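Local coordinates for Galactose/lactose metabolism regulatory protein GAL80 (Saccharomyces cerevisiae, PDB 3BTV) that binds the transcriptional activator GAL4 and so keeps the genes of galactose and lactose metabolism switched off until an inducing sugar is present, at residues K114-P117 / N118-Y121; I138-A141 / A142-G146; D219-Q222 / Y223-S227; V257-T260 / V261-L265; L371-S374 / I375-F378. The protein carries 1 engineered substitution. One frame throughout, in Å; residues are numbered along the deposited sequence.

Interaction 1 (K114-P117 / N118-Y121); sequences KNNP and NLKY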
loop_
_atom_site.group_PDB
_atom_site.type_symbol
_atom_site.label_atom_id
_atom_site.label_comp_id
_atom_site.label_asym_id
_atom_site.label_seq_id
_atom_site.Cartn_x
_atom_site.Cartn_y
_atom_site.Cartn_z
ATOM N N LYS B 114 16.391 42.096 -14.171
ATOM C CA LYS B 114 15.891 43.394 -13.744
ATOM C C LYS B 114 16.013 44.447 -14.840
ATOM O O LYS B 114 15.326 45.465 -14.802
ATOM C CB LYS B 114 16.570 43.831 -12.442
ATOM C CG LYS B 114 16.335 42.834 -11.307
ATOM C CD LYS B 114 16.787 43.354 -9.950
ATOM C CE LYS B 114 16.332 42.411 -8.837
ATOM N NZ LYS B 114 16.796 42.849 -7.490
ATOM N N ASN B 115 16.863 44.178 -15.829
ATOM C CA ASN B 115 17.057 45.083 -16.964
ATOM C C ASN B 115 16.021 44.867 -18.066
ATOM O O ASN B 115 16.068 45.514 -19.116
ATOM C CB ASN B 115 18.466 44.921 -17.548
ATOM C CG ASN B 115 19.554 45.088 -16.507
ATOM O OD1 ASN B 115 20.696 44.683 -16.717
ATOM N ND2 ASN B 115 19.203 45.688 -15.374
ATOM N N ASN B 116 15.094 43.945 -17.827
ATOM C CA ASN B 116 14.015 43.676 -18.770
ATOM C C ASN B 116 12.657 44.056 -18.195
ATOM O O ASN B 116 12.056 43.287 -17.449
ATOM C CB ASN B 116 14.005 42.203 -19.176
ATOM C CG ASN B 116 12.949 41.894 -20.224
ATOM O OD1 ASN B 116 12.230 42.782 -20.685
ATOM N ND2 ASN B 116 12.858 40.626 -20.610
ATOM N N PRO B 117 12.167 45.251 -18.553
ATOM C CA PRO B 117 10.880 45.787 -18.096
ATOM C C PRO B 117 9.696 44.985 -18.629
ATOM O O PRO B 117 8.583 45.101 -18.109
ATOM C CB PRO B 117 10.860 47.201 -18.693
ATOM C CG PRO B 117 12.290 47.520 -18.980
ATOM C CD PRO B 117 12.906 46.224 -19.375
ATOM N N ASN B 118 9.937 44.175 -19.653
ATOM C CA ASN B 118 8.865 43.427 -20.297
ATOM C C ASN B 118 8.659 42.020 -19.729
ATOM O O ASN B 118 7.625 41.395 -19.971
ATOM C CB ASN B 118 9.110 43.359 -21.805
ATOM C CG ASN B 118 9.327 44.729 -22.418
ATOM O OD1 ASN B 118 10.239 44.927 -23.221
ATOM N ND2 ASN B 118 8.495 45.688 -22.029
ATOM N N LEU B 119 9.637 41.521 -18.977
ATOM C CA LEU B 119 9.533 40.175 -18.421
ATOM C C LEU B 119 8.279 40.024 -17.572
ATOM O O LEU B 119 8.065 40.771 -16.617
ATOM C CB LEU B 119 10.770 39.805 -17.598
ATOM C CG LEU B 119 10.825 38.318 -17.223
ATOM C CD1 LEU B 119 11.063 37.453 -18.453
ATOM C CD2 LEU B 119 11.880 38.044 -16.168
ATOM N N LYS B 120 7.452 39.048 -17.929
ATOM C CA LYS B 120 6.199 38.813 -17.225
ATOM C C LYS B 120 6.133 37.401 -16.659
ATOM O O LYS B 120 5.417 37.145 -15.691
ATOM C CB LYS B 120 5.015 39.030 -18.172
ATOM C CG LYS B 120 4.943 40.420 -18.777
ATOM C CD LYS B 120 4.635 41.472 -17.725
ATOM C CE LYS B 120 4.586 42.869 -18.333
ATOM N NZ LYS B 120 5.922 43.334 -18.800
ATOM N N TYR B 121 6.880 36.485 -17.265
ATOM C CA TYR B 121 6.747 35.080 -16.923
ATOM C C TYR B 121 8.060 34.341 -16.769
ATOM O O TYR B 121 8.991 34.531 -17.554
ATOM C CB TYR B 121 5.904 34.365 -17.977
ATOM C CG TYR B 121 4.524 34.945 -18.156
ATOM C CD1 TYR B 121 4.218 35.733 -19.261
ATOM C CD2 TYR B 121 3.526 34.711 -17.220
ATOM C CE1 TYR B 121 2.951 36.266 -19.429
ATOM C CE2 TYR B 121 2.259 35.241 -17.378
ATOM C CZ TYR B 121 1.977 36.018 -18.481
ATOM O OH TYR B 121 0.715 36.544 -18.634
#

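Interaction 2 (I138-A141 / A142-G146); sequences IYKA and AAERG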
loop_
_atom_site.group_PDB
_atom_site.type_symbol
_atom_site.label_atom_id
_atom_site.label_comp_id
_atom_site.label_asym_id
_atom_site.label_seq_id
_atom_site.Cartn_x
_atom_site.Cartn_y
_atom_site.Cartn_z
ATOM N N ILE B 138 15.077 30.178 -4.602
ATOM C CA ILE B 138 14.592 30.476 -5.938
ATOM C C ILE B 138 13.216 31.126 -5.856
ATOM O O ILE B 138 12.950 32.112 -6.550
ATOM C CB ILE B 138 14.509 29.204 -6.810
ATOM C CG1 ILE B 138 15.916 28.643 -7.055
ATOM C CG2 ILE B 138 13.821 29.518 -8.136
ATOM C CD1 ILE B 138 15.938 27.282 -7.714
ATOM N N TYR B 139 12.340 30.573 -5.019
ATOM C CA TYR B 139 11.013 31.156 -4.880
ATOM C C TYR B 139 11.146 32.595 -4.428
ATOM O O TYR B 139 10.612 33.513 -5.055
ATOM C CB TYR B 139 10.111 30.385 -3.903
ATOM C CG TYR B 139 8.734 31.015 -3.859
ATOM C CD1 TYR B 139 7.812 30.783 -4.878
ATOM C CD2 TYR B 139 8.377 31.892 -2.839
ATOM C CE1 TYR B 139 6.563 31.386 -4.867
ATOM C CE2 TYR B 139 7.127 32.495 -2.817
ATOM C CZ TYR B 139 6.229 32.243 -3.838
ATOM O OH TYR B 139 4.990 32.838 -3.825
ATOM N N LYS B 140 11.884 32.789 -3.343
ATOM C CA LYS B 140 12.106 34.123 -2.802
ATOM C C LYS B 140 12.616 35.090 -3.871
ATOM O O LYS B 140 12.064 36.176 -4.040
ATOM C CB LYS B 140 13.069 34.061 -1.611
ATOM C CG LYS B 140 13.079 35.320 -0.745
ATOM C CD LYS B 140 14.296 35.361 0.171
ATOM C CE LYS B 140 14.535 34.014 0.843
ATOM N NZ LYS B 140 13.395 33.569 1.700
ATOM N N ALA B 141 13.650 34.696 -4.607
ATOM C CA ALA B 141 14.189 35.561 -5.658
ATOM C C ALA B 141 13.162 35.830 -6.767
ATOM O O ALA B 141 13.089 36.937 -7.300
ATOM C CB ALA B 141 15.475 34.978 -6.237
ATOM N N ALA B 142 12.368 34.821 -7.116
ATOM C CA ALA B 142 11.342 35.004 -8.137
ATOM C C ALA B 142 10.262 35.953 -7.634
ATOM O O ALA B 142 9.852 36.878 -8.331
ATOM C CB ALA B 142 10.727 33.666 -8.529
ATOM N N ALA B 143 9.800 35.711 -6.414
ATOM C CA ALA B 143 8.759 36.536 -5.816
ATOM C C ALA B 143 9.210 37.989 -5.688
ATOM O O ALA B 143 8.489 38.903 -6.089
ATOM C CB ALA B 143 8.344 35.966 -4.461
ATOM N N GLU B 144 10.407 38.208 -5.153
ATOM C CA GLU B 144 10.933 39.567 -5.041
ATOM C C GLU B 144 11.325 40.119 -6.409
ATOM O O GLU B 144 11.913 41.193 -6.514
ATOM C CB GLU B 144 12.113 39.635 -4.061
ATOM C CG GLU B 144 13.311 38.776 -4.436
ATOM C CD GLU B 144 14.404 38.813 -3.381
ATOM O OE1 GLU B 144 14.859 39.921 -3.035
ATOM O OE2 GLU B 144 14.812 37.734 -2.900
ATOM N N ARG B 145 10.993 39.373 -7.455
ATOM C CA ARG B 145 11.220 39.827 -8.821
ATOM C C ARG B 145 9.905 40.291 -9.439
ATOM O O ARG B 145 9.894 41.065 -10.391
ATOM C CB ARG B 145 11.843 38.715 -9.672
ATOM C CG ARG B 145 12.071 39.103 -11.129
ATOM C CD ARG B 145 12.846 40.413 -11.236
ATOM N NE ARG B 145 12.941 40.877 -12.619
ATOM C CZ ARG B 145 12.035 41.643 -13.222
ATOM N NH1 ARG B 145 10.952 42.033 -12.568
ATOM N NH2 ARG B 145 12.216 42.019 -14.483
ATOM N N GLY B 146 8.797 39.799 -8.895
ATOM C CA GLY B 146 7.482 40.253 -9.311
ATOM C C GLY B 146 6.855 39.511 -10.478
ATOM O O GLY B 146 5.671 39.696 -10.761
#

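Interaction 3 (D219-Q222 / Y223-S227); sequences DILQ and YMTSS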
loop_
_atom_site.group_PDB
_atom_site.type_symbol
_atom_site.label_atom_id
_atom_site.label_comp_id
_atom_site.label_asym_id
_atom_site.label_seq_id
_atom_site.Cartn_x
_atom_site.Cartn_y
_atom_site.Cartn_z
ATOM N N ASP B 219 1.462 14.782 -6.463
ATOM C CA ASP B 219 0.901 16.097 -6.722
ATOM C C ASP B 219 -0.429 16.005 -7.457
ATOM O O ASP B 219 -1.354 16.736 -7.123
ATOM C CB ASP B 219 1.839 17.002 -7.524
ATOM C CG ASP B 219 1.183 18.331 -7.861
ATOM O OD1 ASP B 219 0.943 19.132 -6.930
ATOM O OD2 ASP B 219 0.863 18.561 -9.045
ATOM N N ILE B 220 -0.531 15.148 -8.474
ATOM C CA ILE B 220 -1.836 15.012 -9.151
ATOM C C ILE B 220 -2.859 14.406 -8.207
ATOM O O ILE B 220 -4.050 14.714 -8.291
ATOM C CB ILE B 220 -1.797 14.201 -10.489
ATOM C CG1 ILE B 220 -1.413 12.751 -10.234
ATOM C CG2 ILE B 220 -0.855 14.844 -11.515
ATOM C CD1 ILE B 220 -1.442 11.905 -11.501
ATOM N N LEU B 221 -2.409 13.549 -7.297
ATOM C CA LEU B 221 -3.359 12.970 -6.351
ATOM C C LEU B 221 -4.006 14.078 -5.538
ATOM O O LEU B 221 -5.226 14.127 -5.395
ATOM C CB LEU B 221 -2.698 11.965 -5.398
ATOM C CG LEU B 221 -3.747 11.353 -4.467
ATOM C CD1 LEU B 221 -4.729 10.449 -5.273
ATOM C CD2 LEU B 221 -3.101 10.582 -3.339
ATOM N N GLN B 222 -3.179 14.976 -5.008
ATOM C CA GLN B 222 -3.676 16.072 -4.188
ATOM C C GLN B 222 -4.515 17.020 -5.009
ATOM O O GLN B 222 -5.521 17.543 -4.537
ATOM C CB GLN B 222 -2.512 16.835 -3.567
ATOM C CG GLN B 222 -1.780 16.027 -2.522
ATOM C CD GLN B 222 -0.480 16.691 -2.116
ATOM O OE1 GLN B 222 -0.402 17.345 -1.087
ATOM N NE2 GLN B 222 0.539 16.546 -2.941
ATOM N N TYR B 223 -4.103 17.221 -6.251
ATOM C CA TYR B 223 -4.850 18.078 -7.160
ATOM C C TYR B 223 -6.244 17.509 -7.486
ATOM O O TYR B 223 -7.235 18.241 -7.487
ATOM C CB TYR B 223 -4.039 18.328 -8.436
ATOM C CG TYR B 223 -4.674 19.338 -9.376
ATOM C CD1 TYR B 223 -4.840 20.667 -8.992
ATOM C CD2 TYR B 223 -5.110 18.961 -10.637
ATOM C CE1 TYR B 223 -5.414 21.588 -9.842
ATOM C CE2 TYR B 223 -5.682 19.882 -11.503
ATOM C CZ TYR B 223 -5.841 21.186 -11.092
ATOM O OH TYR B 223 -6.420 22.098 -11.937
ATOM N N MET B 224 -6.322 16.206 -7.747
ATOM C CA MET B 224 -7.594 15.550 -8.096
ATOM C C MET B 224 -8.568 15.472 -6.926
ATOM O O MET B 224 -9.774 15.549 -7.114
ATOM C CB MET B 224 -7.341 14.116 -8.576
ATOM C CG MET B 224 -6.814 14.000 -9.975
ATOM S SD MET B 224 -6.704 12.261 -10.453
ATOM C CE MET B 224 -5.449 11.626 -9.320
ATOM N N THR B 225 -8.042 15.276 -5.719
ATOM C CA THR B 225 -8.891 15.137 -4.561
ATOM C C THR B 225 -9.092 16.488 -3.898
ATOM O O THR B 225 -9.840 16.610 -2.938
ATOM C CB THR B 225 -8.295 14.151 -3.525
ATOM O OG1 THR B 225 -7.051 14.667 -3.021
ATOM C CG2 THR B 225 -8.068 12.774 -4.155
ATOM N N SER B 226 -8.420 17.507 -4.412
ATOM C CA SER B 226 -8.459 18.832 -3.786
ATOM C C SER B 226 -8.149 18.766 -2.289
ATOM O O SER B 226 -8.870 19.344 -1.482
ATOM C CB SER B 226 -9.828 19.494 -3.980
ATOM O OG SER B 226 -10.134 19.663 -5.354
ATOM N N SER B 227 -7.095 18.056 -1.911
ATOM C CA SER B 227 -6.680 18.032 -0.507
ATOM C C SER B 227 -5.179 17.895 -0.396
ATOM O O SER B 227 -4.559 17.219 -1.218
ATOM C CB SER B 227 -7.327 16.863 0.243
ATOM O OG SER B 227 -6.958 16.902 1.617
#

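Interaction 4 (V257-T260 / V261-L265); sequences VPKT and VPDHL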
loop_
_atom_site.group_PDB
_atom_site.type_symbol
_atom_site.label_atom_id
_atom_site.label_comp_id
_atom_site.label_asym_id
_atom_site.label_seq_id
_atom_site.Cartn_x
_atom_site.Cartn_y
_atom_site.Cartn_z
ATOM N N VAL B 257 27.600 -0.578 -11.620
ATOM C CA VAL B 257 27.823 0.833 -11.307
ATOM C C VAL B 257 27.006 1.242 -10.084
ATOM O O VAL B 257 25.924 0.706 -9.849
ATOM C CB VAL B 257 27.467 1.753 -12.486
ATOM C CG1 VAL B 257 28.549 1.672 -13.583
ATOM C CG2 VAL B 257 26.063 1.433 -13.028
ATOM N N PRO B 258 27.519 2.205 -9.306
ATOM C CA PRO B 258 26.896 2.524 -8.020
ATOM C C PRO B 258 25.702 3.459 -8.171
ATOM O O PRO B 258 25.672 4.316 -9.061
ATOM C CB PRO B 258 28.024 3.233 -7.248
ATOM C CG PRO B 258 29.234 3.256 -8.186
ATOM C CD PRO B 258 28.700 3.044 -9.561
ATOM N N LYS B 259 24.716 3.284 -7.296
ATOM C CA LYS B 259 23.563 4.167 -7.257
ATOM C C LYS B 259 23.406 4.646 -5.823
ATOM O O LYS B 259 23.409 3.841 -4.890
ATOM C CB LYS B 259 22.309 3.406 -7.712
ATOM C CG LYS B 259 21.001 4.191 -7.646
ATOM C CD LYS B 259 19.830 3.399 -8.257
ATOM C CE LYS B 259 19.450 2.160 -7.416
ATOM N NZ LYS B 259 19.400 2.425 -5.930
ATOM N N THR B 260 23.282 5.952 -5.626
ATOM C CA THR B 260 22.967 6.431 -4.283
ATOM C C THR B 260 21.524 6.930 -4.152
ATOM O O THR B 260 21.079 7.241 -3.053
ATOM C CB THR B 260 23.949 7.514 -3.816
ATOM O OG1 THR B 260 23.991 8.569 -4.783
ATOM C CG2 THR B 260 25.349 6.919 -3.642
ATOM N N VAL B 261 20.798 7.014 -5.268
ATOM C CA VAL B 261 19.364 7.333 -5.204
ATOM C C VAL B 261 18.515 6.088 -4.854
ATOM O O VAL B 261 18.959 4.952 -5.028
ATOM C CB VAL B 261 18.867 7.996 -6.508
ATOM C CG1 VAL B 261 19.607 9.311 -6.748
ATOM C CG2 VAL B 261 19.052 7.057 -7.681
ATOM N N PRO B 262 17.281 6.296 -4.356
ATOM C CA PRO B 262 16.481 5.159 -3.877
ATOM C C PRO B 262 15.979 4.229 -4.981
ATOM O O PRO B 262 15.793 4.647 -6.124
ATOM C CB PRO B 262 15.276 5.835 -3.216
ATOM C CG PRO B 262 15.705 7.250 -2.978
ATOM C CD PRO B 262 16.608 7.581 -4.103
ATOM N N ASP B 263 15.755 2.970 -4.623
ATOM C CA ASP B 263 15.113 2.006 -5.514
ATOM C C ASP B 263 13.731 1.581 -5.027
ATOM O O ASP B 263 13.074 0.758 -5.668
ATOM C CB ASP B 263 15.977 0.761 -5.683
ATOM C CG ASP B 263 16.673 0.374 -4.409
ATOM O OD1 ASP B 263 15.989 -0.104 -3.483
ATOM O OD2 ASP B 263 17.906 0.569 -4.337
ATOM N N HIS B 264 13.291 2.105 -3.889
ATOM C CA HIS B 264 11.905 1.842 -3.460
ATOM C C HIS B 264 11.419 2.879 -2.480
ATOM O O HIS B 264 12.186 3.377 -1.660
ATOM C CB HIS B 264 11.762 0.469 -2.816
ATOM C CG HIS B 264 10.398 -0.126 -2.968
ATOM N ND1 HIS B 264 9.367 0.130 -2.087
ATOM C CD2 HIS B 264 9.894 -0.975 -3.892
ATOM C CE1 HIS B 264 8.288 -0.535 -2.463
ATOM N NE2 HIS B 264 8.586 -1.232 -3.550
ATOM N N LEU B 265 10.135 3.194 -2.574
ATOM C CA LEU B 265 9.498 4.111 -1.657
ATOM C C LEU B 265 8.215 3.472 -1.145
ATOM O O LEU B 265 7.368 3.016 -1.938
ATOM C CB LEU B 265 9.172 5.446 -2.348
ATOM C CG LEU B 265 8.251 6.388 -1.542
ATOM C CD1 LEU B 265 8.952 6.946 -0.314
ATOM C CD2 LEU B 265 7.698 7.523 -2.391
#

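Interaction 5 (L371-S374 / I375-F378); sequences LYQS and ISDF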
loop_
_atom_site.group_PDB
_atom_site.type_symbol
_atom_site.label_atom_id
_atom_site.label_comp_id
_atom_site.label_asym_id
_atom_site.label_seq_id
_atom_site.Cartn_x
_atom_site.Cartn_y
_atom_site.Cartn_z
ATOM N N LEU B 371 -0.597 22.746 -21.098
ATOM C CA LEU B 371 -0.064 23.703 -20.132
ATOM C C LEU B 371 0.183 25.061 -20.810
ATOM O O LEU B 371 -0.217 26.108 -20.300
ATOM C CB LEU B 371 1.232 23.168 -19.514
ATOM C CG LEU B 371 1.968 24.096 -18.549
ATOM C CD1 LEU B 371 1.019 24.616 -17.471
ATOM C CD2 LEU B 371 3.162 23.372 -17.933
ATOM N N TYR B 372 0.848 25.032 -21.959
ATOM C CA TYR B 372 1.072 26.241 -22.746
ATOM C C TYR B 372 -0.248 26.902 -23.101
ATOM O O TYR B 372 -0.397 28.113 -22.974
ATOM C CB TYR B 372 1.854 25.932 -24.023
ATOM C CG TYR B 372 3.347 26.060 -23.854
ATOM C CD1 TYR B 372 4.109 24.980 -23.438
ATOM C CD2 TYR B 372 3.993 27.271 -24.093
ATOM C CE1 TYR B 372 5.470 25.097 -23.264
ATOM C CE2 TYR B 372 5.360 27.397 -23.926
ATOM C CZ TYR B 372 6.090 26.304 -23.510
ATOM O OH TYR B 372 7.447 26.405 -23.335
ATOM N N GLN B 373 -1.208 26.097 -23.538
ATOM C CA GLN B 373 -2.520 26.613 -23.898
ATOM C C GLN B 373 -3.153 27.347 -22.716
ATOM O O GLN B 373 -3.674 28.453 -22.867
ATOM C CB GLN B 373 -3.431 25.482 -24.386
ATOM C CG GLN B 373 -4.774 25.941 -24.924
ATOM C CD GLN B 373 -4.670 26.566 -26.305
ATOM O OE1 GLN B 373 -4.856 27.773 -26.472
ATOM N NE2 GLN B 373 -4.362 25.745 -27.305
ATOM N N SER B 374 -3.091 26.738 -21.537
ATOM C CA SER B 374 -3.705 27.328 -20.354
ATOM C C SER B 374 -3.015 28.644 -19.986
ATOM O O SER B 374 -3.618 29.527 -19.371
ATOM C CB SER B 374 -3.702 26.338 -19.177
ATOM O OG SER B 374 -2.483 26.380 -18.454
ATOM N N ILE B 375 -1.755 28.781 -20.385
ATOM C CA ILE B 375 -1.008 30.000 -20.114
ATOM C C ILE B 375 -1.525 31.175 -20.950
ATOM O O ILE B 375 -1.914 32.208 -20.405
ATOM C CB ILE B 375 0.496 29.808 -20.359
ATOM C CG1 ILE B 375 1.083 28.849 -19.323
ATOM C CG2 ILE B 375 1.221 31.154 -20.296
ATOM C CD1 ILE B 375 2.578 28.619 -19.466
ATOM N N SER B 376 -1.540 31.012 -22.269
ATOM C CA SER B 376 -2.003 32.074 -23.153
ATOM C C SER B 376 -3.461 32.439 -22.884
ATOM O O SER B 376 -3.832 33.605 -22.942
ATOM C CB SER B 376 -1.814 31.690 -24.621
ATOM O OG SER B 376 -2.810 30.786 -25.047
ATOM N N ASP B 377 -4.282 31.440 -22.583
ATOM C CA ASP B 377 -5.685 31.682 -22.278
ATOM C C ASP B 377 -5.829 32.573 -21.056
ATOM O O ASP B 377 -6.725 33.409 -20.986
ATOM C CB ASP B 377 -6.418 30.366 -22.058
ATOM C CG ASP B 377 -6.654 29.620 -23.348
ATOM O OD1 ASP B 377 -6.085 30.031 -24.382
ATOM O OD2 ASP B 377 -7.410 28.629 -23.331
ATOM N N PHE B 378 -4.950 32.371 -20.085
ATOM C CA PHE B 378 -4.859 33.278 -18.957
ATOM C C PHE B 378 -4.369 34.616 -19.475
ATOM O O PHE B 378 -4.915 35.669 -19.149
ATOM C CB PHE B 378 -3.875 32.734 -17.922
ATOM C CG PHE B 378 -3.379 33.765 -16.935
ATOM C CD1 PHE B 378 -4.223 34.284 -15.959
ATOM C CD2 PHE B 378 -2.059 34.193 -16.964
ATOM C CE1 PHE B 378 -3.764 35.227 -15.044
ATOM C CE2 PHE B 378 -1.593 35.134 -16.049
ATOM C CZ PHE B 378 -2.449 35.651 -15.090
#

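Interaction 1 (K114-P117 / N118-Y121)
N116 reaches forward along the chain to the backbone of N118 and L119, its CB starting a short side chain whose CG lies anti to the backbone N (chi1 -176°). That torsion brings CG to 3.6 Å from the amide N of L119 and lets the carboxamide branch over the following turn. Its OD1 accepts a hydrogen bond from the N of N118 at 2.9 Å; the donor stands 46° out of the carbonyl plane, above it, not on a lone pair. The same OD1 also lies 3.4 Å from CB of N118. The bond from the side chain to the second amide onward makes an Asx turn, and it overlaps a type I beta turn from N116 to L119 in the connection between helix 102-112 and strand 121-125 of the Rossmann domain. At the other tip, ND2 packs 3.8 Å from CB of L119, the two side chains crossing at about a right angle, and donates a hydrogen bond to O of I90. Beyond the turn, K120 folds back through bends at chi2 and chi4, bringing NZ to O of P117 at 3.3 Å and to O of N118 at 2.8 Å, both weak bonds.

Interaction 2 (I138-A141 / A142-G146)
The N of A143 meets O of Y139 at 2.7 Å, with an N-H...O angle of 172°, and the bonds that flank it along the helix are almost as short: N of A142 to O of I138, and N of E144 to O of K140, each 2.8 Å. The side chains add a few contacts. CE2 of the Y139 ring lies 4.0 Å from CB of A143, approaching obliquely, while the side chain also packs on L405, M406 and L409 of helix 405-424. E144 behaves differently. Its CG sits between the backbone N and the carbonyl carbon (chi1 60°), which presses it against the carbonyl of K140, with CG only 2.9 Å from that O. The chain then runs back past A141, and OE2 comes within 3.7 Å of CG of K140. This is contact with the aliphatic part of the lysine and no salt bridge, because NZ of K140 curls away to 6.4 Å from OE2. R145 touches O of A141 through its CB, then carries its guanidinium off to S113, where NE is hydrogen-bonded to OG. The geometry is that of a helix running out into a type I turn, from A143 to G146, and the helix is the crossover of a beta-alpha-beta unit, joining strand 121-125 to strand 148-152 in the Rossmann fold.

Interaction 3 (D219-Q222 / Y223-S227)
A chi1 of 64° at T225 sets OG1 between its own backbone N and carbonyl carbon, facing back down the helix to O of L221, while M224, with CG anti to its carbonyl carbon and a bend at chi3 (-65°), folds its terminal methyl toward I220 and L221. These residues form the last turn of helix 209-225, which a Schellman motif closes: S226 takes positive phi, N of S227 reaches back to O of Q222 at 3.1 Å, and N of S226 makes a weaker bond to O of Y223. The S227 bond lies in the carbonyl plane of Q222, on a lone pair. One residue earlier, O of L221 is gripped twice, by OG1 of T225 at 3.0 Å and by N of T225 at 3.1 Å, the two donors coming from opposite faces of the carbonyl plane. The threonine hydroxyl thus spends its proton inside the helix, while its CG2 stays with the apolar side facing strand 176-184. Y223 points elsewhere, its OH bonded to O of D398 and its ring in a cation-pi contact with K165. CE of M224 rests 3.5 Å from O of I220, and 4.3 Å from both CG1 of I220 and CD1 of L221.

Interaction 4 (V257-T260 / V261-L265)
From K259 the chain is extended, turns at T260 (psi -7°) and extends again through V261 and P262 to D263, and the side chains of K259 and D263 meet across this link between strands 255-258 and 264-271. At its far end D263 and H264 both face F237 in a classic beta bulge. The lysine side chain makes the connection. It runs straight to CD, then bends at chi3 and chi4 and curls its NZ over the bend. There NZ donates to O of V261 at 2.7 Å, with a C=O...N angle of 164°, nearly on the carbonyl's own line, and to OD2 of D263 at 2.9 Å in a salt bridge that meets the carboxylate on its anti side, 18° out of plane. N238 adds OD1 as a further acceptor. On the way, CG of K259 presses on CG2 of V261 at 3.5 Å, tighter than ordinary van der Waals contact, the two side chains crossing at about a right angle. D263 has its own fixings: OD2 also receives N of I240, and OD1 receives N of N239. A methionine in place of K259 would probably leave the carboxylate of D263 without its counter-charge and the carbonyl of V261 without its donor. Lysine and aspartate are both buried here, and the pairing probably offsets the cost of burying two charges, and ties this linker to the 238-240 loop.

Interaction 5 (L371-S374 / I375-F378)
L371 and Y372 form the tight half of this contact with S374 and I375. O of L371 takes two donors from the same face of its carbonyl plane, N of I375 at 3.1 Å and OG of S374 at 2.9 Å. The serine hydroxyl gets there through chi1 of 85°, which swings OG back over the preceding turn. I375 is pressed against the same backbone, its CG1 3.2 Å from O of L371 and its CB 3.2 Å from O of Y372. Q373 and D377, partly exposed at the rim, make the looser part. Their amide and carboxylate planes are 47° apart, and the firm link is the backbone bond from N of D377 to O of Q373 at 3.1 Å. Between them OG of S376 has two weak possibilities, O of Q373 at 3.3 Å and OD1 of D377 at 3.4 Å, and which one takes its proton is unsettled. OD1 of D377 is also weakly bonded to the hydroxyl of T382. An alanine at D377 would keep the helical bond, but is likely to leave the T382 hydroxyl without this mate and S376 with one acceptor fewer. With L371 on F123, F378 on Y121 and I375 on M92, the helix packs one side on the parallel sheet of the Rossmann domain, and Q373 and D377 lie at its rim.

In the fold
The five contacts follow one another along the chain without interleaving. Interactions 1 and 2 fall in the Rossmann domain, their centres 13 Å apart; there R145 of interaction 2 brings NH2 to 3.2 Å from O of N116. Interaction 5, on a helix from much later in the chain, returns to the same parallel sheet and meets interaction 1 where CE2 of F378 packs 3.7 Å from OH of Y121. Interactions 3 and 4 belong to the C-terminal domain with its large mixed sheet, their centres about 27 Å apart, and interaction 4 lies across the chain's centre from interaction 1, about 41 Å between centres. The chain thus keeps a two-domain, dehydrogenase-like build in a transcriptional repressor.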